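Local coordinates for xyloglucan-specific endo-beta-1,4-glucanase BoGH9A (Bacteroides ovatus, PDB 6DHT), which catalyses the endohydrolysis of beta-1,4-glucosidic linkages in the backbone of xyloglucan, releasing xyloglucan oligosaccharides, at residues A[331-336]-A[373-378]; A[421-424]-A[429-432]; A[349-354]-A[389-394]; A[136-141]-A[165-170]. All coordinates share one frame; numbering follows the deposited sequence.

Contact 1. Residues A[331-336]-A[373-378]. With CA (calcium ion), chain C; EDO (1,2-ethanediol), chain E; IMD (imidazole), chain B.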
loop_
_atom_site.group_PDB
_atom_site.type_symbol
_atom_site.label_atom_id
_atom_site.label_comp_id
_atom_site.label_asym_id
_atom_site.label_seq_id
_atom_site.Cartn_x
_atom_site.Cartn_y
_atom_site.Cartn_z
ATOM N N GLY A 331 -6.702 14.331 -9.533
ATOM C CA GLY A 331 -5.341 13.813 -9.457
ATOM C C GLY A 331 -4.707 13.518 -10.811
ATOM O O GLY A 331 -5.311 12.867 -11.648
ATOM N N GLU A 332 -3.479 13.990 -11.021
ATOM C CA GLU A 332 -2.865 13.852 -12.329
ATOM C C GLU A 332 -2.314 12.452 -12.572
ATOM O O GLU A 332 -2.570 11.870 -13.623
ATOM C CB GLU A 332 -1.756 14.869 -12.552
ATOM C CG GLU A 332 -1.242 14.831 -13.978
ATOM C CD GLU A 332 -0.206 15.898 -14.269
ATOM O OE1 GLU A 332 0.619 16.181 -13.368
ATOM O OE2 GLU A 332 -0.222 16.440 -15.406
ATOM N N TYR A 333 -1.554 11.926 -11.610
ATOM C CA TYR A 333 -0.794 10.671 -11.819
ATOM C C TYR A 333 -0.065 10.738 -13.146
ATOM O O TYR A 333 -0.258 9.880 -14.011
ATOM C CB TYR A 333 -1.685 9.418 -11.751
ATOM C CG TYR A 333 -2.209 9.162 -10.348
ATOM C CD1 TYR A 333 -1.373 8.665 -9.356
ATOM C CD2 TYR A 333 -3.521 9.426 -10.013
ATOM C CE1 TYR A 333 -1.833 8.443 -8.057
ATOM C CE2 TYR A 333 -3.994 9.221 -8.715
ATOM C CZ TYR A 333 -3.127 8.704 -7.748
ATOM O OH TYR A 333 -3.544 8.490 -6.463
ATOM N N GLY A 334 0.746 11.784 -13.287
ATOM C CA GLY A 334 1.492 12.026 -14.507
ATOM C C GLY A 334 2.873 11.409 -14.431
ATOM O O GLY A 334 3.409 11.205 -13.338
ATOM N N ASP A 335 3.447 11.125 -15.596
ATOM C CA ASP A 335 4.711 10.414 -15.672
ATOM C C ASP A 335 5.209 10.494 -17.106
ATOM O O ASP A 335 4.458 10.201 -18.033
ATOM C CB ASP A 335 4.458 8.945 -15.284
ATOM C CG ASP A 335 5.733 8.146 -15.016
ATOM O OD1 ASP A 335 6.859 8.688 -15.020
ATOM O OD2 ASP A 335 5.573 6.934 -14.741
ATOM N N THR A 336 6.466 10.890 -17.286
ATOM C CA THR A 336 7.075 10.893 -18.623
ATOM C C THR A 336 8.122 9.795 -18.791
ATOM O O THR A 336 8.864 9.777 -19.776
ATOM C CB THR A 336 7.729 12.253 -18.948
ATOM O OG1 THR A 336 8.708 12.573 -17.953
ATOM C CG2 THR A 336 6.684 13.338 -18.997
ATOM N N PRO A 373 8.983 -0.121 -4.692
ATOM C CA PRO A 373 7.808 0.141 -5.529
ATOM C C PRO A 373 7.108 1.460 -5.193
ATOM O O PRO A 373 7.124 1.896 -4.040
ATOM C CB PRO A 373 6.912 -1.084 -5.253
ATOM C CG PRO A 373 7.306 -1.536 -3.889
ATOM C CD PRO A 373 8.795 -1.289 -3.814
ATOM N N GLY A 374 6.514 2.064 -6.213
ATOM C CA GLY A 374 5.624 3.204 -6.070
ATOM C C GLY A 374 4.756 3.305 -7.298
ATOM O O GLY A 374 5.054 2.706 -8.327
ATOM N N TRP A 375 3.676 4.076 -7.209
ATOM C CA TRP A 375 2.703 4.094 -8.292
ATOM C C TRP A 375 3.295 4.435 -9.663
ATOM O O TRP A 375 2.834 3.931 -10.673
ATOM C CB TRP A 375 1.498 4.985 -7.971
ATOM C CG TRP A 375 1.776 6.465 -7.825
ATOM C CD1 TRP A 375 1.908 7.145 -6.660
ATOM C CD2 TRP A 375 1.943 7.433 -8.883
ATOM N NE1 TRP A 375 2.128 8.491 -6.919
ATOM C CE2 TRP A 375 2.161 8.683 -8.275
ATOM C CE3 TRP A 375 1.919 7.360 -10.276
ATOM C CZ2 TRP A 375 2.362 9.859 -9.019
ATOM C CZ3 TRP A 375 2.120 8.531 -11.018
ATOM C CH2 TRP A 375 2.341 9.752 -10.381
ATOM N N GLY A 376 4.316 5.284 -9.675
ATOM C CA GLY A 376 4.924 5.729 -10.918
ATOM C C GLY A 376 6.240 5.044 -11.224
ATOM O O GLY A 376 6.881 5.325 -12.236
ATOM N N ASN A 377 6.639 4.139 -10.342
ATOM C CA ASN A 377 7.893 3.411 -10.481
ATOM C C ASN A 377 7.660 1.938 -10.208
ATOM O O ASN A 377 7.804 1.453 -9.073
ATOM C CB ASN A 377 8.974 3.937 -9.548
ATOM C CG ASN A 377 10.293 3.134 -9.677
ATOM O OD1 ASN A 377 10.476 2.285 -10.597
ATOM N ND2 ASN A 377 11.212 3.390 -8.748
ATOM N N THR A 378 7.320 1.224 -11.273
ATOM C CA THR A 378 6.855 -0.149 -11.151
ATOM C C THR A 378 7.964 -1.166 -11.427
ATOM O O THR A 378 7.687 -2.356 -11.578
ATOM C CB THR A 378 5.664 -0.415 -12.073
ATOM O OG1 THR A 378 6.032 -0.191 -13.445
ATOM C CG2 THR A 378 4.515 0.513 -11.736
HETATM CA CA CA C . 7.126 5.110 -14.577
HETATM C C1 EDO E . -1.905 12.005 -7.215
HETATM O O1 EDO E . -2.515 13.235 -6.818
HETATM C C2 EDO E . -0.532 12.291 -7.817
HETATM O O2 EDO E . -0.673 12.979 -9.069
HETATM N N1 IMD B . -3.838 10.550 -2.307
HETATM C C2 IMD B . -4.008 10.151 -3.588
HETATM N N3 IMD B . -2.901 9.461 -3.954
HETATM C C4 IMD B . -2.037 9.446 -2.916
HETATM C C5 IMD B . -2.631 10.137 -1.871
HETATM O O HOH W 1 8.673 6.886 -13.851
#

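Contact 2. Residues A[421-424]-A[429-432]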
loop_
_atom_site.group_PDB
_atom_site.type_symbol
_atom_site.label_atom_id
_atom_site.label_comp_id
_atom_site.label_asym_id
_atom_site.label_seq_id
_atom_site.Cartn_x
_atom_site.Cartn_y
_atom_site.Cartn_z
ATOM N N GLN A 421 21.833 1.845 15.437
ATOM C CA GLN A 421 22.312 3.022 16.158
ATOM C C GLN A 421 21.383 4.220 16.000
ATOM O O GLN A 421 21.622 5.291 16.583
ATOM C CB GLN A 421 23.713 3.415 15.685
ATOM C CG GLN A 421 24.829 2.554 16.228
ATOM C CD GLN A 421 24.842 1.185 15.631
ATOM O OE1 GLN A 421 25.063 1.024 14.430
ATOM N NE2 GLN A 421 24.594 0.180 16.459
ATOM N N THR A 422 20.329 4.079 15.199
ATOM C CA THR A 422 19.389 5.175 15.023
ATOM C C THR A 422 18.590 5.454 16.316
ATOM O O THR A 422 18.361 4.543 17.114
ATOM C CB THR A 422 18.412 4.912 13.843
ATOM O OG1 THR A 422 17.665 3.714 14.082
ATOM C CG2 THR A 422 19.175 4.802 12.522
ATOM N N PRO A 423 18.160 6.702 16.500
ATOM C CA PRO A 423 17.333 7.036 17.661
ATOM C C PRO A 423 16.096 6.166 17.828
ATOM O O PRO A 423 15.807 5.727 18.940
ATOM C CB PRO A 423 16.953 8.495 17.416
ATOM C CG PRO A 423 18.079 9.042 16.634
ATOM C CD PRO A 423 18.527 7.900 15.735
ATOM N N PHE A 424 15.420 5.837 16.721
ATOM C CA PHE A 424 14.195 5.041 16.822
ATOM C C PHE A 424 14.393 3.584 16.412
ATOM O O PHE A 424 13.428 2.836 16.303
ATOM C CB PHE A 424 13.055 5.723 16.069
ATOM C CG PHE A 424 12.524 6.932 16.785
ATOM C CD1 PHE A 424 11.765 6.782 17.923
ATOM C CD2 PHE A 424 12.771 8.197 16.309
ATOM C CE1 PHE A 424 11.305 7.880 18.619
ATOM C CE2 PHE A 424 12.299 9.305 17.003
ATOM C CZ PHE A 424 11.556 9.124 18.142
ATOM N N GLY A 429 13.579 6.712 9.137
ATOM C CA GLY A 429 13.179 7.782 10.041
ATOM C C GLY A 429 14.295 8.632 10.596
ATOM O O GLY A 429 14.022 9.454 11.451
ATOM N N ASN A 430 15.522 8.446 10.117
ATOM C CA ASN A 430 16.654 9.219 10.634
ATOM C C ASN A 430 17.355 10.078 9.587
ATOM O O ASN A 430 18.478 10.557 9.812
ATOM C CB ASN A 430 17.669 8.317 11.321
ATOM C CG ASN A 430 18.485 9.056 12.376
ATOM O OD1 ASN A 430 17.971 9.916 13.094
ATOM N ND2 ASN A 430 19.758 8.731 12.455
ATOM N N ASP A 431 16.683 10.293 8.464
ATOM C CA ASP A 431 17.153 11.206 7.430
ATOM C C ASP A 431 16.017 12.166 7.122
ATOM O O ASP A 431 14.879 11.739 6.950
ATOM C CB ASP A 431 17.533 10.418 6.174
ATOM C CG ASP A 431 18.248 11.268 5.126
ATOM O OD1 ASP A 431 17.736 12.331 4.727
ATOM O OD2 ASP A 431 19.345 10.859 4.696
ATOM N N ALA A 432 16.314 13.458 7.044
ATOM C CA ALA A 432 15.282 14.465 6.789
ATOM C C ALA A 432 14.538 14.202 5.485
ATOM O O ALA A 432 13.379 14.565 5.340
ATOM C CB ALA A 432 15.897 15.859 6.762
#

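Contact 3. Residues A[349-354]-A[389-394]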
loop_
_atom_site.group_PDB
_atom_site.type_symbol
_atom_site.label_atom_id
_atom_site.label_comp_id
_atom_site.label_asym_id
_atom_site.label_seq_id
_atom_site.Cartn_x
_atom_site.Cartn_y
_atom_site.Cartn_z
ATOM N N LEU A 349 3.430 -10.381 -18.903
ATOM C CA LEU A 349 2.960 -11.046 -20.110
ATOM C C LEU A 349 3.836 -12.240 -20.473
ATOM O O LEU A 349 3.329 -13.267 -20.884
ATOM C CB LEU A 349 2.850 -10.054 -21.269
ATOM C CG LEU A 349 1.539 -9.249 -21.181
ATOM C CD1 LEU A 349 1.604 -7.961 -21.975
ATOM C CD2 LEU A 349 0.320 -10.090 -21.573
ATOM N N TYR A 350 5.138 -12.110 -20.271
ATOM C CA TYR A 350 6.023 -13.258 -20.452
ATOM C C TYR A 350 5.640 -14.415 -19.526
ATOM O O TYR A 350 5.577 -15.577 -19.954
ATOM C CB TYR A 350 7.471 -12.869 -20.218
ATOM C CG TYR A 350 8.480 -14.007 -20.349
ATOM C CD1 TYR A 350 8.463 -14.861 -21.451
ATOM C CD2 TYR A 350 9.468 -14.204 -19.394
ATOM C CE1 TYR A 350 9.394 -15.888 -21.584
ATOM C CE2 TYR A 350 10.408 -15.208 -19.532
ATOM C CZ TYR A 350 10.362 -16.051 -20.625
ATOM O OH TYR A 350 11.297 -17.060 -20.759
ATOM N N PHE A 351 5.401 -14.136 -18.248
ATOM C CA PHE A 351 5.088 -15.225 -17.325
ATOM C C PHE A 351 3.701 -15.814 -17.548
ATOM O O PHE A 351 3.492 -17.005 -17.335
ATOM C CB PHE A 351 5.309 -14.791 -15.866
ATOM C CG PHE A 351 6.765 -14.556 -15.551
ATOM C CD1 PHE A 351 7.705 -15.564 -15.775
ATOM C CD2 PHE A 351 7.204 -13.341 -15.078
ATOM C CE1 PHE A 351 9.035 -15.347 -15.535
ATOM C CE2 PHE A 351 8.543 -13.117 -14.828
ATOM C CZ PHE A 351 9.462 -14.126 -15.048
ATOM N N SER A 352 2.768 -15.017 -18.050
ATOM C CA SER A 352 1.439 -15.541 -18.341
ATOM C C SER A 352 1.303 -16.264 -19.695
ATOM O O SER A 352 0.451 -17.129 -19.818
ATOM C CB SER A 352 0.405 -14.435 -18.285
ATOM O OG SER A 352 0.381 -13.874 -16.968
ATOM N N THR A 353 2.129 -15.908 -20.676
ATOM C CA THR A 353 1.997 -16.485 -22.023
ATOM C C THR A 353 3.172 -17.359 -22.414
ATOM O O THR A 353 3.040 -18.199 -23.309
ATOM C CB THR A 353 1.856 -15.403 -23.124
ATOM O OG1 THR A 353 3.100 -14.723 -23.326
ATOM C CG2 THR A 353 0.741 -14.422 -22.804
ATOM N N GLY A 354 4.328 -17.139 -21.801
ATOM C CA GLY A 354 5.534 -17.856 -22.173
ATOM C C GLY A 354 6.206 -17.334 -23.425
ATOM O O GLY A 354 7.264 -17.843 -23.806
ATOM N N PRO A 389 9.505 -17.800 -6.501
ATOM C CA PRO A 389 9.939 -19.204 -6.454
ATOM C C PRO A 389 8.978 -20.171 -7.137
ATOM O O PRO A 389 7.871 -19.797 -7.543
ATOM C CB PRO A 389 10.024 -19.490 -4.953
ATOM C CG PRO A 389 9.081 -18.538 -4.327
ATOM C CD PRO A 389 9.095 -17.304 -5.176
ATOM N N GLY A 390 9.430 -21.413 -7.286
ATOM C CA GLY A 390 8.618 -22.465 -7.874
ATOM C C GLY A 390 8.497 -22.383 -9.384
ATOM O O GLY A 390 8.069 -23.339 -10.032
ATOM N N ARG A 391 8.869 -21.243 -9.953
ATOM C CA ARG A 391 8.843 -21.075 -11.393
ATOM C C ARG A 391 10.159 -21.573 -11.954
ATOM O O ARG A 391 11.219 -21.060 -11.593
ATOM C CB ARG A 391 8.648 -19.605 -11.744
ATOM C CG ARG A 391 7.794 -19.408 -12.972
ATOM C CD ARG A 391 7.784 -17.965 -13.402
ATOM N NE ARG A 391 6.481 -17.350 -13.164
ATOM C CZ ARG A 391 6.283 -16.268 -12.420
ATOM N NH1 ARG A 391 7.297 -15.649 -11.848
ATOM N NH2 ARG A 391 5.062 -15.797 -12.266
ATOM N N GLU A 392 10.085 -22.571 -12.833
ATOM C CA GLU A 392 11.268 -23.253 -13.354
ATOM C C GLU A 392 11.944 -22.508 -14.507
ATOM O O GLU A 392 11.681 -22.792 -15.679
ATOM C CB GLU A 392 10.885 -24.655 -13.824
ATOM C CG GLU A 392 10.329 -25.546 -12.721
ATOM C CD GLU A 392 10.137 -26.983 -13.173
ATOM O OE1 GLU A 392 10.417 -27.276 -14.356
ATOM O OE2 GLU A 392 9.711 -27.819 -12.347
ATOM N N LEU A 393 12.845 -21.587 -14.174
ATOM C CA LEU A 393 13.474 -20.743 -15.177
ATOM C C LEU A 393 14.653 -21.426 -15.864
ATOM O O LEU A 393 15.435 -22.138 -15.222
ATOM C CB LEU A 393 13.946 -19.432 -14.558
ATOM C CG LEU A 393 12.844 -18.546 -13.976
ATOM C CD1 LEU A 393 13.479 -17.347 -13.326
ATOM C CD2 LEU A 393 11.849 -18.126 -15.057
ATOM N N ASN A 394 14.774 -21.199 -17.166
ATOM C CA ASN A 394 15.919 -21.691 -17.919
ATOM C C ASN A 394 17.202 -20.945 -17.572
ATOM O O ASN A 394 17.188 -20.011 -16.755
ATOM C CB ASN A 394 15.601 -21.668 -19.416
ATOM C CG ASN A 394 15.491 -20.272 -19.993
ATOM O OD1 ASN A 394 15.947 -19.302 -19.408
ATOM N ND2 ASN A 394 14.902 -20.178 -21.184
#

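Contact 4. Residues A[136-141]-A[165-170]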
loop_
_atom_site.group_PDB
_atom_site.type_symbol
_atom_site.label_atom_id
_atom_site.label_comp_id
_atom_site.label_asym_id
_atom_site.label_seq_id
_atom_site.Cartn_x
_atom_site.Cartn_y
_atom_site.Cartn_z
ATOM N N ALA A 136 -25.452 2.942 -1.371
ATOM C CA ALA A 136 -24.641 2.971 -2.573
ATOM C C ALA A 136 -24.409 4.425 -3.037
ATOM O O ALA A 136 -25.277 5.302 -2.898
ATOM C CB ALA A 136 -25.305 2.156 -3.657
ATOM N N GLY A 137 -23.225 4.672 -3.584
ATOM C CA GLY A 137 -22.885 5.952 -4.167
ATOM C C GLY A 137 -22.056 5.783 -5.432
ATOM O O GLY A 137 -21.447 4.748 -5.645
ATOM N N HIS A 138 -22.043 6.807 -6.277
ATOM C CA HIS A 138 -21.307 6.792 -7.545
ATOM C C HIS A 138 -21.531 5.528 -8.391
ATOM O O HIS A 138 -20.617 4.734 -8.629
ATOM C CB HIS A 138 -19.819 7.043 -7.311
ATOM C CG HIS A 138 -19.530 8.410 -6.778
ATOM N ND1 HIS A 138 -19.457 8.673 -5.429
ATOM C CD2 HIS A 138 -19.338 9.595 -7.405
ATOM C CE1 HIS A 138 -19.215 9.961 -5.246
ATOM N NE2 HIS A 138 -19.129 10.539 -6.429
ATOM N N PRO A 139 -22.762 5.338 -8.871
ATOM C CA PRO A 139 -23.036 4.185 -9.737
ATOM C C PRO A 139 -22.163 4.173 -10.995
ATOM O O PRO A 139 -21.818 3.101 -11.471
ATOM C CB PRO A 139 -24.517 4.370 -10.087
ATOM C CG PRO A 139 -24.799 5.798 -9.821
ATOM C CD PRO A 139 -23.963 6.155 -8.652
ATOM N N ASP A 140 -21.794 5.350 -11.489
ATOM C CA ASP A 140 -20.919 5.488 -12.641
ATOM C C ASP A 140 -21.429 4.669 -13.836
ATOM O O ASP A 140 -20.647 4.112 -14.611
ATOM C CB ASP A 140 -19.474 5.118 -12.255
ATOM C CG ASP A 140 -18.805 6.188 -11.392
ATOM O OD1 ASP A 140 -19.327 7.325 -11.314
ATOM O OD2 ASP A 140 -17.747 5.921 -10.764
ATOM N N ASN A 141 -22.755 4.633 -13.977
ATOM C CA ASN A 141 -23.410 3.994 -15.123
ATOM C C ASN A 141 -23.740 5.001 -16.215
ATOM O O ASN A 141 -24.150 4.617 -17.315
ATOM C CB ASN A 141 -24.686 3.280 -14.676
ATOM C CG ASN A 141 -25.565 4.144 -13.781
ATOM O OD1 ASN A 141 -25.356 5.355 -13.650
ATOM N ND2 ASN A 141 -26.558 3.517 -13.152
ATOM N N GLY A 165 -15.238 -0.629 -8.845
ATOM C CA GLY A 165 -13.975 0.002 -8.502
ATOM C C GLY A 165 -14.011 0.787 -7.206
ATOM O O GLY A 165 -15.075 1.062 -6.645
ATOM N N TRP A 166 -12.823 1.143 -6.734
ATOM C CA TRP A 166 -12.685 1.874 -5.483
ATOM C C TRP A 166 -12.551 3.388 -5.683
ATOM O O TRP A 166 -11.925 3.826 -6.634
ATOM C CB TRP A 166 -11.427 1.444 -4.718
ATOM C CG TRP A 166 -11.266 -0.031 -4.492
ATOM C CD1 TRP A 166 -12.128 -0.863 -3.844
ATOM C CD2 TRP A 166 -10.143 -0.829 -4.883
ATOM N NE1 TRP A 166 -11.612 -2.143 -3.818
ATOM C CE2 TRP A 166 -10.394 -2.146 -4.449
ATOM C CE3 TRP A 166 -8.953 -0.554 -5.551
ATOM C CZ2 TRP A 166 -9.486 -3.173 -4.653
ATOM C CZ3 TRP A 166 -8.049 -1.580 -5.746
ATOM C CH2 TRP A 166 -8.319 -2.865 -5.295
ATOM N N TYR A 167 -13.045 4.168 -4.735
ATOM C CA TYR A 167 -12.582 5.531 -4.595
ATOM C C TYR A 167 -11.070 5.490 -4.359
ATOM O O TYR A 167 -10.572 4.671 -3.582
ATOM C CB TYR A 167 -13.237 6.218 -3.418
ATOM C CG TYR A 167 -14.733 6.369 -3.487
ATOM C CD1 TYR A 167 -15.348 6.939 -4.588
ATOM C CD2 TYR A 167 -15.534 5.954 -2.421
ATOM C CE1 TYR A 167 -16.719 7.086 -4.625
ATOM C CE2 TYR A 167 -16.904 6.085 -2.466
ATOM C CZ TYR A 167 -17.481 6.663 -3.569
ATOM O OH TYR A 167 -18.852 6.796 -3.631
ATOM N N ASP A 168 -10.323 6.380 -4.996
ATOM C CA ASP A 168 -8.872 6.352 -4.899
ATOM C C ASP A 168 -8.335 6.626 -3.502
ATOM O O ASP A 168 -7.321 6.040 -3.089
ATOM C CB ASP A 168 -8.269 7.389 -5.831
ATOM C CG ASP A 168 -6.806 7.151 -6.106
ATOM O OD1 ASP A 168 -6.443 6.023 -6.515
ATOM O OD2 ASP A 168 -6.018 8.097 -5.956
ATOM N N ALA A 169 -8.933 7.575 -2.778
ATOM C CA ALA A 169 -8.229 8.165 -1.666
ATOM C C ALA A 169 -9.180 9.024 -0.856
ATOM O O ALA A 169 -10.309 8.615 -0.588
ATOM C CB ALA A 169 -7.065 8.995 -2.219
ATOM N N GLY A 170 -8.730 10.215 -0.460
ATOM C CA GLY A 170 -9.615 11.145 0.202
ATOM C C GLY A 170 -10.640 11.757 -0.730
ATOM O O GLY A 170 -11.583 12.413 -0.239
#

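Contact 1. Residues A[331-336]-A[373-378]
Tyr333 and Trp375 form a T-shaped aromatic pair between two loops of the (alpha/alpha)6-barrel characteristic of glycoside hydrolase family 9, close to the predicted catalytic residues Asp171 and Glu548. The tyrosine comes edge-on: its CD1 sits 3.6 Å from Trp375 CD2, over the middle of the indole, with the planes at 85°. Trp375 CG stands between its own backbone N and carbonyl carbon (chi1 65°), which lays the indole across the tyrosine edge and brings its far rim, at CH2, 3.5 Å from Gly334 O. A serine in place of Trp375 would probably open a gap beneath Tyr333 CD1 and leave that ring freer to tilt.

Within the protein, Tyr333 OH is hydrogen-bonded to Asp168. It also accepts from an imidazole N3 at 2.8 Å, and Tyr333 N donates to an ethanediol whose C1 lies over one ring face, both probably from the crystallisation liquor.

Metal coordination joins the loops a second time. Calcium binds Asp335 OD2 and Gly376 O, both at 2.4 Å, and His337, Asp340 and Glu341 contribute further ligands. The carboxylate's other oxygen, Asp335 OD1, accepts at 2.8 Å from a water that itself coordinates the ion.

Contact 2. Residues A[421-424]-A[429-432]
The flat amide of Asn430 presents one face to Pro423; the two side chains cross at about a right angle, and the proline leads with its CD–CG edge. Pro423 CD lies over that face, 3.4 Å from Asn430 OD1 and 3.6 Å from Asn430 CG, while Pro423 CG leans to the oxygen side. On the same side of the amide plane, but beyond its rim, the methyl CG2 of Thr422 approaches Asn430 ND2 and CB, 4.0 Å from each. The contact is thus one of van der Waals packing. Because CD is bonded to the proline nitrogen, its slightly positive hydrogens probably suit the nearby OD1.

Thr422 divides its branches between two tasks. CG2 lies anti to the carbonyl carbon and faces the asparagine, whereas OG1 (chi1 60°) is turned to hydrogen bonds with Ala419 O and Ala426 N inside the same loop. On the other side of the contact, OD2 of Asp434 accepts from the backbone N of both Gly429 and Asp431 and so fixes the chain before and after Asn430. Gly429 has a phi of 117°, a backbone that calls for glycine.

Outside the pair, Asn430 touches Ser65, Pro423 packs on Arg72 of strand 72-76, and Gln421 O bonds to Tyr61. The arrangement belongs to the interface where a barrel loop between helices 395-416 and 439-458 meets the N-terminal Ig-like domain of this family 9 cellulase.

Contact 3. Residues A[349-354]-A[389-394]
In the helix turn that carries Phe351 to its stack on Arg391, Leu349 O is gripped twice by Thr353: the backbone N and the hydroxyl OG1 both donate to it, each at 2.9 Å, from opposite faces of the carbonyl plane. OG1 comes from above that plane, 39° out of it. These bonds belong to the last turn of helix 339-353, which Gly354 leaves with positive phi.

Across the contact the guanidinium of Arg391 lies flat on one face of Phe351, its plane only 16° from that of the ring. Arg391 CZ is 3.9 Å from the ring centroid, a cation-pi geometry, with NH1 over the ring centre and NE nearer CD1. The bend at chi3 (-110°) turns the guanidinium flat to the ring and keeps the aliphatic CD in touch as well, 3.4 Å from Phe351 CD1. Tyr350 CD2 lies over the opposite face, offset toward the rim. At the ring edge Leu393 CD2 meets Phe351 CE1 at 4.0 Å. Trp386 and Phe351 also form an edge-to-face pair.

An alanine in place of Phe351 would probably deprive the guanidinium of its stacking surface, leaving Arg391 freer to swing and Leu393 CD2 without this apolar neighbour.

Arg391 NH1 has a weak bond to Ala385 O, and Arg280 also touches both partners. With two arginines close together, the electron-rich ring face and the carboxyl end of helix 339-353 probably help to offset the positive charge at this surface contact.

Contact 4. Residues A[136-141]-A[165-170]
His138 reaches Tyr167 with one edge of its imidazole, and every step along the side chain is centred on the same hydroxyl. CB lies 3.8 Å from Tyr167 OH. A chi1 of -65° sets CG anti to the carbonyl carbon, 3.6 Å from that oxygen. At ND1 the two residues join in a hydrogen bond, 2.7 Å from His138 ND1 to Tyr167 OH, with an angle of 149°; either could be the donor. ND1 also packs 3.3 Å from Tyr167 CE1, and beyond it His138 CE1 is 3.6 Å from Tyr167 OH.

The hydroxyl lies near the imidazole plane and ND1 near the phenol plane, while the two planes stand at 85° to each other, so each ring meets the other at its rim. Gly137 passes close by: a beta carbon there would come only 3.3 Å from Tyr167 OH, and glycine leaves room for the phenol tip. Farther along the loop, Asp140 forms salt bridges with Lys174 and Arg258, the latter also touching His138.

Tyr167 packs against Thr120, Pro251 and Tyr172, and its backbone bonds to Gln118. It directly precedes the Asp-Ala-Gly-Asp sequence that family 9 glucanases carry in the active site, where Asp171 is the predicted nucleophile, and the histidine bond ties this catalytic loop to the outer loop 136-141.

All four contacts lie in the family 9 catalytic region. Along the chain contact 4 comes first, contacts 1 and 3 follow with alternating segments, and contact 2 is last. Helix 339-353 begins shortly after segment 331-336 and carries segment 349-354, while helix 379-386 runs from the end of segment 373-378 toward 389-394; contacts 1 and 3 thus meet the same two helices near different ends, their centres 26 Å apart. Contacts 1 and 4 touch directly through Tyr333 OH and Asp168 OD2. Contact 2 lies across the chain's centre from contact 4, about 39 Å between centres, at the Ig-like domain. Contacts 1 and 4 thus join loops around the probable catalytic residues; 2 and 3 lie elsewhere.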